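Local coordinates for protein phosphatase 2C (Toxoplasma gondii, PDB 3D8K) that probably removes phosphate from phosphoserine and phosphothreonine residues of other proteins, as a metal-dependent phosphatase of the PP2C family, at residues 83-86 and 87-91; 200-203 and 204-208; 267-270 and 271-274; 303-306 and 307-311. All coordinates share one frame; numbering follows the deposited sequence.

Interaction 1. Residues 83-86 and 87-91; sequences EEIT and RQFER. With SO4 (sulfate ion), chain H.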
loop_
_atom_site.group_PDB
_atom_site.type_symbol
_atom_site.label_atom_id
_atom_site.label_comp_id
_atom_site.label_asym_id
_atom_site.label_seq_id
_atom_site.Cartn_x
_atom_site.Cartn_y
_atom_site.Cartn_z
ATOM N N GLU C 83 -11.644 -28.666 -12.470
ATOM C CA GLU C 83 -12.227 -28.018 -13.646
ATOM C C GLU C 83 -11.452 -26.803 -14.117
ATOM O O GLU C 83 -11.174 -26.656 -15.312
ATOM C CB GLU C 83 -13.673 -27.616 -13.372
ATOM C CG GLU C 83 -14.504 -28.757 -12.795
ATOM C CD GLU C 83 -14.807 -28.590 -11.309
ATOM O OE1 GLU C 83 -15.808 -27.909 -10.980
ATOM O OE2 GLU C 83 -14.041 -29.130 -10.478
ATOM N N GLU C 84 -11.094 -25.933 -13.181
ATOM C CA GLU C 84 -10.353 -24.725 -13.522
ATOM C C GLU C 84 -8.902 -25.003 -13.925
ATOM O O GLU C 84 -8.365 -24.329 -14.794
ATOM C CB GLU C 84 -10.392 -23.744 -12.354
ATOM C CG GLU C 84 -10.483 -22.301 -12.796
ATOM C CD GLU C 84 -11.766 -22.011 -13.558
ATOM O OE1 GLU C 84 -12.859 -22.186 -12.982
ATOM O OE2 GLU C 84 -11.680 -21.613 -14.738
ATOM N N ILE C 85 -8.275 -25.995 -13.301
ATOM C CA ILE C 85 -6.892 -26.329 -13.609
ATOM C C ILE C 85 -6.773 -27.039 -14.960
ATOM O O ILE C 85 -5.798 -26.851 -15.695
ATOM C CB ILE C 85 -6.279 -27.232 -12.510
ATOM C CG1 ILE C 85 -6.246 -26.489 -11.171
ATOM C CG2 ILE C 85 -4.868 -27.629 -12.883
ATOM C CD1 ILE C 85 -5.791 -27.352 -9.983
ATOM N N THR C 86 -7.768 -27.861 -15.277
ATOM C CA THR C 86 -7.784 -28.603 -16.531
ATOM C C THR C 86 -7.978 -27.664 -17.720
ATOM O O THR C 86 -7.355 -27.828 -18.767
ATOM C CB THR C 86 -8.917 -29.650 -16.526
ATOM O OG1 THR C 86 -8.588 -30.700 -15.611
ATOM C CG2 THR C 86 -9.123 -30.231 -17.905
ATOM N N ARG C 87 -8.843 -26.676 -17.533
ATOM C CA ARG C 87 -9.165 -25.706 -18.570
ATOM C C ARG C 87 -7.964 -24.886 -19.001
ATOM O O ARG C 87 -7.800 -24.582 -20.178
ATOM C CB ARG C 87 -10.263 -24.777 -18.074
ATOM C CG ARG C 87 -10.627 -23.692 -19.043
ATOM C CD ARG C 87 -11.515 -22.660 -18.380
ATOM N NE ARG C 87 -12.831 -23.196 -18.064
ATOM C CZ ARG C 87 -13.723 -23.548 -18.978
ATOM N NH1 ARG C 87 -13.432 -23.422 -20.266
ATOM N NH2 ARG C 87 -14.906 -24.018 -18.600
ATOM N N GLN C 88 -7.119 -24.535 -18.044
ATOM C CA GLN C 88 -5.942 -23.738 -18.346
ATOM C C GLN C 88 -4.919 -24.592 -19.095
ATOM O O GLN C 88 -4.191 -24.096 -19.965
ATOM C CB GLN C 88 -5.352 -23.188 -17.049
ATOM C CG GLN C 88 -4.989 -21.718 -17.113
ATOM C CD GLN C 88 -6.108 -20.850 -17.671
ATOM O OE1 GLN C 88 -7.262 -20.948 -17.254
ATOM N NE2 GLN C 88 -5.762 -19.981 -18.607
ATOM N N PHE C 89 -4.866 -25.876 -18.754
ATOM C CA PHE C 89 -3.944 -26.776 -19.426
ATOM C C PHE C 89 -4.317 -26.776 -20.895
ATOM O O PHE C 89 -3.451 -26.874 -21.760
ATOM C CB PHE C 89 -4.058 -28.194 -18.870
ATOM C CG PHE C 89 -3.066 -28.505 -17.799
ATOM C CD1 PHE C 89 -3.147 -27.883 -16.551
ATOM C CD2 PHE C 89 -2.017 -29.399 -18.042
ATOM C CE1 PHE C 89 -2.194 -28.140 -15.556
ATOM C CE2 PHE C 89 -1.058 -29.667 -17.056
ATOM C CZ PHE C 89 -1.147 -29.033 -15.809
ATOM N N GLU C 90 -5.615 -26.652 -21.161
ATOM C CA GLU C 90 -6.127 -26.642 -22.522
ATOM C C GLU C 90 -5.536 -25.468 -23.278
ATOM O O GLU C 90 -4.874 -25.639 -24.303
ATOM C CB GLU C 90 -7.656 -26.544 -22.508
ATOM C CG GLU C 90 -8.308 -26.434 -23.900
ATOM C CD GLU C 90 -8.334 -25.005 -24.443
ATOM O OE1 GLU C 90 -8.641 -24.822 -25.642
ATOM O OE2 GLU C 90 -8.059 -24.062 -23.673
ATOM N N ARG C 91 -5.777 -24.276 -22.749
ATOM C CA ARG C 91 -5.291 -23.046 -23.343
ATOM C C ARG C 91 -3.794 -23.092 -23.569
ATOM O O ARG C 91 -3.318 -22.802 -24.661
ATOM C CB ARG C 91 -5.638 -21.863 -22.444
ATOM C CG ARG C 91 -7.113 -21.743 -22.207
ATOM C CD ARG C 91 -7.484 -20.505 -21.451
ATOM N NE ARG C 91 -8.934 -20.373 -21.425
ATOM C CZ ARG C 91 -9.589 -19.388 -20.823
ATOM N NH1 ARG C 91 -8.925 -18.433 -20.187
ATOM N NH2 ARG C 91 -10.915 -19.365 -20.859
HETATM S S SO4 H . -11.782 -16.642 -18.300
HETATM O O1 SO4 H . -12.717 -17.179 -19.296
HETATM O O2 SO4 H . -12.481 -16.433 -17.030
HETATM O O3 SO4 H . -10.682 -17.595 -18.115
HETATM O O4 SO4 H . -11.247 -15.351 -18.749
#
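Ile85 and Phe89, one turn apart on helix 82-97, make the apolar part of this contact. Their side chains run side by side in the same direction, with CG2 of Ile85 3.8 Å from CE1 of Phe89. The ring also presents its CD1 edge to the carbonyl O of Ile85. Both residues rest on Ala171 of strand 165-173.

Charge is handled elsewhere on the helix. Glu84 OE2 lies at the edge of the Arg87 guanidinium, in a long salt bridge of 3.9 Å to NE, the two planes 29° apart. The stronger partner of this carboxylate is Arg156 of the second subunit. Arg91 extends straight from CG to NE and meets a sulfate ion, probably from the crystallisation liquor: NH1 bonds O3 at 2.8 Å, and NH2 bonds O1 at 3.2 Å, nearly straight and in the guanidinium plane. Arg78 of the same chain and Arg156 of the second subunit also bond this ion.

Among the backbone bonds, Arg87 N to Glu83 O and Glu90 N to Thr86 O are sound, and the two between them are weak. The pattern is that of an amphipathic helix flanking a PP2C beta sandwich, its apolar side on the sheet and its charged side at a subunit interface.

Interaction 2. Residues 200-203 and 204-208; sequences ERHR and VQAAG. With SO4 (sulfate ion), chain G.
Val204 N donates to Glu200 O at 3.0 Å, with an angle of 163° at the hydrogen, and the same four-residue spacing recurs at Gln205 N to Arg201 O and at Ala206 N to His202 O. The pattern then fails: Arg203 O receives only weak bonds from Ala206 N and Ala207 N. Gly208 is the first residue to leave helical angles, with a positive phi of 106°.

On the inner side of the helix, Arg203 carries the contact. A bend at chi3 (63°) folds its chain back and lays one face of the guanidinium over Val204 CG2, which is 3.9 Å from CZ, while NH2 points in plane to Glu200 OE1. That salt bridge is 2.7 Å long and meets the carboxylate on its syn side. Thr227 also engages both partners, its hydroxyl bonding OE1 and its carbonyl accepting from NH2; Leu247 O receives NH1. Val204 packs on Phe211 of strand 211-214.

On another side, Arg201 and Gln205 lie alongside each other, pointing the same way, with CG of Arg201 3.7 Å from NE2 of Gln205. Both reach one sulfate ion. The bond from Gln205 NE2 to O1 is weak, at 3.3 Å, and the details of the ion's approach to Arg201 are doubtful.

The chemistry implies two kinds of charge management: buried Glu200 is probably kept ionised by the arginine and threonine around it, whereas the Arg201 side offers positive charge and an amide N-H to an anion that probably came from the crystallisation liquor.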
loop_
_atom_site.group_PDB
_atom_site.type_symbol
_atom_site.label_atom_id
_atom_site.label_comp_id
_atom_site.label_asym_id
_atom_site.label_seq_id
_atom_site.Cartn_x
_atom_site.Cartn_y
_atom_site.Cartn_z
ATOM N N GLU C 200 -3.376 -45.972 -19.001
ATOM C CA GLU C 200 -2.783 -45.195 -20.083
ATOM C C GLU C 200 -2.575 -46.009 -21.350
ATOM O O GLU C 200 -3.038 -45.648 -22.430
ATOM C CB GLU C 200 -1.455 -44.606 -19.623
ATOM C CG GLU C 200 -1.638 -43.478 -18.649
ATOM C CD GLU C 200 -2.444 -42.359 -19.256
ATOM O OE1 GLU C 200 -1.980 -41.775 -20.249
ATOM O OE2 GLU C 200 -3.544 -42.069 -18.754
ATOM N N ARG C 201 -1.851 -47.106 -21.202
ATOM C CA ARG C 201 -1.564 -48.009 -22.293
ATOM C C ARG C 201 -2.898 -48.396 -22.928
ATOM O O ARG C 201 -3.009 -48.543 -24.143
ATOM C CB ARG C 201 -0.870 -49.243 -21.725
ATOM C CG ARG C 201 -0.317 -50.217 -22.730
ATOM C CD ARG C 201 -0.324 -51.634 -22.145
ATOM N NE ARG C 201 0.154 -51.705 -20.762
ATOM C CZ ARG C 201 -0.593 -52.084 -19.730
ATOM N NH1 ARG C 201 -1.859 -52.433 -19.912
ATOM N NH2 ARG C 201 -0.076 -52.111 -18.509
ATOM N N HIS C 202 -3.920 -48.555 -22.105
ATOM C CA HIS C 202 -5.213 -48.928 -22.636
ATOM C C HIS C 202 -5.849 -47.797 -23.442
ATOM O O HIS C 202 -6.254 -48.001 -24.588
ATOM C CB HIS C 202 -6.152 -49.358 -21.518
ATOM C CG HIS C 202 -7.290 -50.186 -22.004
ATOM N ND1 HIS C 202 -8.239 -49.698 -22.879
ATOM C CD2 HIS C 202 -7.588 -51.494 -21.816
ATOM C CE1 HIS C 202 -9.070 -50.670 -23.210
ATOM N NE2 HIS C 202 -8.697 -51.771 -22.578
ATOM N N ARG C 203 -5.938 -46.611 -22.844
ATOM C CA ARG C 203 -6.507 -45.457 -23.528
ATOM C C ARG C 203 -5.877 -45.297 -24.901
ATOM O O ARG C 203 -6.560 -45.338 -25.922
ATOM C CB ARG C 203 -6.263 -44.171 -22.727
ATOM C CG ARG C 203 -6.644 -42.901 -23.491
ATOM C CD ARG C 203 -6.501 -41.651 -22.649
ATOM N NE ARG C 203 -5.117 -41.420 -22.253
ATOM C CZ ARG C 203 -4.153 -41.083 -23.100
ATOM N NH1 ARG C 203 -4.433 -40.931 -24.385
ATOM N NH2 ARG C 203 -2.912 -40.917 -22.668
ATOM N N VAL C 204 -4.562 -45.112 -24.911
ATOM C CA VAL C 204 -3.810 -44.926 -26.142
ATOM C C VAL C 204 -4.075 -46.003 -27.184
ATOM O O VAL C 204 -4.456 -45.696 -28.313
ATOM C CB VAL C 204 -2.286 -44.892 -25.874
ATOM C CG1 VAL C 204 -1.539 -44.786 -27.177
ATOM C CG2 VAL C 204 -1.935 -43.723 -24.965
ATOM N N GLN C 205 -3.883 -47.261 -26.804
ATOM C CA GLN C 205 -4.060 -48.360 -27.745
ATOM C C GLN C 205 -5.469 -48.532 -28.284
ATOM O O GLN C 205 -5.673 -49.069 -29.376
ATOM C CB GLN C 205 -3.530 -49.662 -27.130
ATOM C CG GLN C 205 -1.998 -49.757 -27.281
ATOM C CD GLN C 205 -1.367 -50.974 -26.618
ATOM O OE1 GLN C 205 -0.228 -51.325 -26.914
ATOM N NE2 GLN C 205 -2.094 -51.605 -25.713
ATOM N N ALA C 206 -6.445 -48.051 -27.533
ATOM C CA ALA C 206 -7.824 -48.160 -27.967
ATOM C C ALA C 206 -8.110 -46.968 -28.859
ATOM O O ALA C 206 -9.096 -46.949 -29.588
ATOM C CB ALA C 206 -8.756 -48.159 -26.764
ATOM N N ALA C 207 -7.239 -45.970 -28.799
ATOM C CA ALA C 207 -7.426 -44.772 -29.604
ATOM C C ALA C 207 -6.779 -44.925 -30.981
ATOM O O ALA C 207 -6.935 -44.063 -31.845
ATOM C CB ALA C 207 -6.852 -43.569 -28.874
ATOM N N GLY C 208 -6.049 -46.023 -31.172
ATOM C CA GLY C 208 -5.395 -46.272 -32.440
ATOM C C GLY C 208 -3.895 -46.076 -32.459
ATOM O O GLY C 208 -3.215 -46.576 -33.346
HETATM S S SO4 G . -2.311 -54.399 -22.801
HETATM O O1 SO4 G . -2.907 -54.387 -24.142
HETATM O O2 SO4 G . -2.659 -55.671 -22.129
HETATM O O3 SO4 G . -0.854 -54.292 -22.912
HETATM O O4 SO4 G . -2.850 -53.266 -22.032
#

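Interaction 3. Residues 267-270 and 271-274; sequences AGTA and GAFA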
loop_
_atom_site.group_PDB
_atom_site.type_symbol
_atom_site.label_atom_id
_atom_site.label_comp_id
_atom_site.label_asym_id
_atom_site.label_seq_id
_atom_site.Cartn_x
_atom_site.Cartn_y
_atom_site.Cartn_z
ATOM N N ALA C 267 9.278 -33.708 -4.851
ATOM C CA ALA C 267 9.039 -33.920 -6.267
ATOM C C ALA C 267 10.338 -34.041 -7.037
ATOM O O ALA C 267 11.402 -33.660 -6.558
ATOM C CB ALA C 267 8.207 -32.783 -6.821
ATOM N N GLY C 268 10.248 -34.594 -8.236
ATOM C CA GLY C 268 11.433 -34.754 -9.051
ATOM C C GLY C 268 11.120 -35.227 -10.457
ATOM O O GLY C 268 10.101 -35.878 -10.707
ATOM N N THR C 269 12.000 -34.892 -11.388
ATOM C CA THR C 269 11.826 -35.313 -12.768
ATOM C C THR C 269 11.986 -36.838 -12.826
ATOM O O THR C 269 12.511 -37.454 -11.898
ATOM C CB THR C 269 12.874 -34.641 -13.663
ATOM O OG1 THR C 269 14.179 -35.094 -13.295
ATOM C CG2 THR C 269 12.825 -33.140 -13.481
ATOM N N ALA C 270 11.526 -37.450 -13.909
ATOM C CA ALA C 270 11.633 -38.897 -14.051
ATOM C C ALA C 270 13.046 -39.381 -13.756
ATOM O O ALA C 270 13.244 -40.505 -13.317
ATOM C CB ALA C 270 11.232 -39.306 -15.451
ATOM N N GLY C 271 14.028 -38.521 -14.011
ATOM C CA GLY C 271 15.408 -38.887 -13.764
ATOM C C GLY C 271 15.720 -39.049 -12.285
ATOM O O GLY C 271 16.428 -39.968 -11.891
ATOM N N ALA C 272 15.190 -38.150 -11.464
ATOM C CA ALA C 272 15.422 -38.196 -10.029
ATOM C C ALA C 272 15.108 -39.570 -9.456
ATOM O O ALA C 272 15.875 -40.109 -8.664
ATOM C CB ALA C 272 14.582 -37.138 -9.328
ATOM N N PHE C 273 13.988 -40.150 -9.873
ATOM C CA PHE C 273 13.583 -41.444 -9.338
ATOM C C PHE C 273 13.894 -42.596 -10.287
ATOM O O PHE C 273 13.464 -43.727 -10.072
ATOM C CB PHE C 273 12.084 -41.419 -9.029
ATOM C CG PHE C 273 11.639 -40.228 -8.223
ATOM C CD1 PHE C 273 10.291 -40.025 -7.963
ATOM C CD2 PHE C 273 12.553 -39.314 -7.721
ATOM C CE1 PHE C 273 9.859 -38.928 -7.219
ATOM C CE2 PHE C 273 12.133 -38.214 -6.977
ATOM C CZ PHE C 273 10.782 -38.021 -6.724
ATOM N N ALA C 274 14.671 -42.300 -11.317
ATOM C CA ALA C 274 15.043 -43.259 -12.349
ATOM C C ALA C 274 15.324 -44.722 -12.019
ATOM O O ALA C 274 14.719 -45.605 -12.631
ATOM C CB ALA C 274 16.208 -42.711 -13.130
#
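Phe273 brings its ring back beside Gly268, meeting it obliquely and closing the bend by which the chain leaves strand 264-268 and enters the type I beta turn 271-274. The segment probably corresponds to the Ser-Asp-Gly-hydrophobic-Trp-Asp motif of PP2C phosphatases; if so, Ala270 stands where relatives carry a metal-binding aspartate. The strand belongs to one sheet of the family's central beta sandwich.

The direction of the ring follows from its first torsion. CG stands beside the backbone N and anti to the carbonyl carbon (chi1 -49°), which sends CZ to within 3.8 Å of Gly268 N and 4.0 Å of Ala267 C. CE2 lies 4.1 Å from Gly268 CA. The methyl of Ala272 approaches the same glycine, with its CB 4.0 Å from CA, so two side chains converge on a residue that has none of its own. Beyond the strand, Phe273 packs on Ile282 and Ile286 of helix 279-288, and Ala272 on Ile316 and Thr318 of strand 316-322.

The backbone of the bend is held lightly. Ala272 N gives a weak bond of 2.8 Å to Thr269 O, with an angle of only 125° at the hydrogen. Within the turn itself, Ala274 N donates to Gly271 O at 3.0 Å.

Thr269 looks elsewhere. Its OG1 sits between its own backbone N and carbonyl carbon (chi1 65°), 3.5 Å from Gly271 N; the established partner of this hydroxyl oxygen is the backbone N-H of Ser317.

Interaction 4. Residues 303-306 and 307-311; sequences MVVN and AKRRK
Arg309 and Arg310 both meet Asn306 at the C-terminal end of helix 296-309, where regular bonding gives way to a loop. The carbonyl O of Asn306 is the focus. It receives Arg310 N at 2.6 Å with an angle of 149°, and more weakly Arg309 N at 2.7 Å, so one acceptor serves both the last residue of the helix and the first to leave helical angles. One turn earlier the bonding is ordinary: Ala307 N goes to Met303 O and Lys308 N to Val304 O.

This helix covers one sheet of the PP2C beta sandwich, and its residues divide accordingly. Met303, present as selenomethionine, packs on Phe273 and Tyr289 and on Thr318 of strand 316-322. Val304 reaches Thr318 and also Leu354 of strand 349-356, while the methyl of Ala307 touches Ile316.

On the solvent side, Asn306 and Arg309 run alongside each other, pointing the same way, with amide and guanidinium planes 31° apart. ND2 of the one is modelled next to NH2 of the other, two donors facing each other without a hydrogen bond; the orientation of the amide is therefore doubtful. Val305 CG1 stands 4.3 Å from NH1 of the same arginine, a loose methyl-to-guanidinium approach.

Arg310 takes a different course. Its CB and CG lie 3.7 Å from Asn306 O, and the bend at chi3 (-72°) helps direct the guanidinium to the loop after strand 264-268, where NH2 makes a weak hydrogen bond to Ala272 O.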
loop_
_atom_site.group_PDB
_atom_site.type_symbol
_atom_site.label_atom_id
_atom_site.label_comp_id
_atom_site.label_asym_id
_atom_site.label_seq_id
_atom_site.Cartn_x
_atom_site.Cartn_y
_atom_site.Cartn_z
HETATM N N MSE C 303 18.986 -35.951 -3.141
HETATM C CA MSE C 303 18.278 -36.622 -4.221
HETATM C C MSE C 303 19.046 -36.563 -5.546
HETATM O O MSE C 303 19.054 -37.536 -6.314
HETATM C CB MSE C 303 16.903 -35.996 -4.394
HETATM C CG MSE C 303 15.968 -36.390 -3.304
HETATM SE SE MSE C 303 14.490 -35.199 -3.258
HETATM C CE MSE C 303 13.609 -35.794 -4.912
ATOM N N VAL C 304 19.688 -35.420 -5.801
ATOM C CA VAL C 304 20.468 -35.211 -7.017
ATOM C C VAL C 304 21.689 -36.127 -7.007
ATOM O O VAL C 304 21.865 -36.966 -7.892
ATOM C CB VAL C 304 20.933 -33.742 -7.123
ATOM C CG1 VAL C 304 21.705 -33.520 -8.429
ATOM C CG2 VAL C 304 19.726 -32.811 -7.046
ATOM N N VAL C 305 22.517 -35.978 -5.981
ATOM C CA VAL C 305 23.711 -36.790 -5.850
ATOM C C VAL C 305 23.382 -38.273 -5.911
ATOM O O VAL C 305 24.003 -39.023 -6.657
ATOM C CB VAL C 305 24.421 -36.497 -4.527
ATOM C CG1 VAL C 305 25.661 -37.361 -4.399
ATOM C CG2 VAL C 305 24.803 -35.034 -4.472
ATOM N N ASN C 306 22.394 -38.686 -5.125
ATOM C CA ASN C 306 21.993 -40.082 -5.072
ATOM C C ASN C 306 21.533 -40.627 -6.419
ATOM O O ASN C 306 21.858 -41.759 -6.780
ATOM C CB ASN C 306 20.886 -40.257 -4.039
ATOM C CG ASN C 306 21.350 -39.976 -2.623
ATOM O OD1 ASN C 306 20.530 -39.790 -1.728
ATOM N ND2 ASN C 306 22.659 -39.952 -2.410
ATOM N N ALA C 307 20.763 -39.833 -7.157
ATOM C CA ALA C 307 20.283 -40.264 -8.467
ATOM C C ALA C 307 21.504 -40.342 -9.352
ATOM O O ALA C 307 21.542 -41.080 -10.330
ATOM C CB ALA C 307 19.289 -39.264 -9.035
ATOM N N LYS C 308 22.509 -39.557 -8.997
ATOM C CA LYS C 308 23.753 -39.545 -9.736
ATOM C C LYS C 308 24.562 -40.720 -9.177
ATOM O O LYS C 308 25.457 -41.240 -9.835
ATOM C CB LYS C 308 24.470 -38.210 -9.505
ATOM C CG LYS C 308 25.260 -37.671 -10.695
ATOM C CD LYS C 308 26.410 -38.608 -11.083
ATOM C CE LYS C 308 27.307 -37.996 -12.151
ATOM N NZ LYS C 308 27.914 -36.705 -11.690
ATOM N N ARG C 309 24.216 -41.141 -7.959
ATOM C CA ARG C 309 24.893 -42.256 -7.299
ATOM C C ARG C 309 24.399 -43.521 -7.958
ATOM O O ARG C 309 25.145 -44.484 -8.130
ATOM C CB ARG C 309 24.569 -42.286 -5.809
ATOM C CG ARG C 309 25.460 -43.229 -5.018
ATOM C CD ARG C 309 26.168 -42.477 -3.901
ATOM N NE ARG C 309 25.237 -42.060 -2.856
ATOM C CZ ARG C 309 25.535 -41.207 -1.880
ATOM N NH1 ARG C 309 26.744 -40.664 -1.809
ATOM N NH2 ARG C 309 24.622 -40.906 -0.968
ATOM N N ARG C 310 23.112 -43.527 -8.284
ATOM C CA ARG C 310 22.533 -44.642 -9.015
ATOM C C ARG C 310 22.903 -44.139 -10.409
ATOM O O ARG C 310 23.411 -43.024 -10.535
ATOM C CB ARG C 310 21.010 -44.700 -8.812
ATOM C CG ARG C 310 20.593 -45.146 -7.411
ATOM C CD ARG C 310 19.078 -45.176 -7.194
ATOM N NE ARG C 310 18.493 -43.843 -7.113
ATOM C CZ ARG C 310 17.793 -43.278 -8.087
ATOM N NH1 ARG C 310 17.583 -43.933 -9.215
ATOM N NH2 ARG C 310 17.322 -42.053 -7.945
ATOM N N LYS C 311 22.691 -44.910 -11.459
ATOM C CA LYS C 311 23.086 -44.383 -12.753
ATOM C C LYS C 311 22.249 -43.190 -13.207
ATOM O O LYS C 311 21.043 -43.119 -12.965
ATOM C CB LYS C 311 23.052 -45.483 -13.811
ATOM C CG LYS C 311 24.431 -46.040 -14.136
ATOM C CD LYS C 311 25.302 -45.002 -14.830
ATOM C CE LYS C 311 26.618 -45.609 -15.280
ATOM N NZ LYS C 311 27.399 -46.104 -14.123
#

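Four local contacts illustrate how the chemistry of a contact varies with its depth in one fold. Interaction 3 is the buried one, built on a ring, methyl groups and glycines; interactions 1, 2 and 4 lie on helices with one side inward and another outward. Interactions 3 and 4 touch, their centres about 10 Å apart, and share strand 316-322 as a support. Interactions 1 and 2 stay separate, about 12 Å between nearest atoms, yet both present an arginine to a sulfate. In interaction 1 the second subunit contributes to the charged face, whereas no other chain of the assembly reaches the remaining three. Interactions 2 and 4 both end a helix, one at a glycine with positive phi, the other at an arginine.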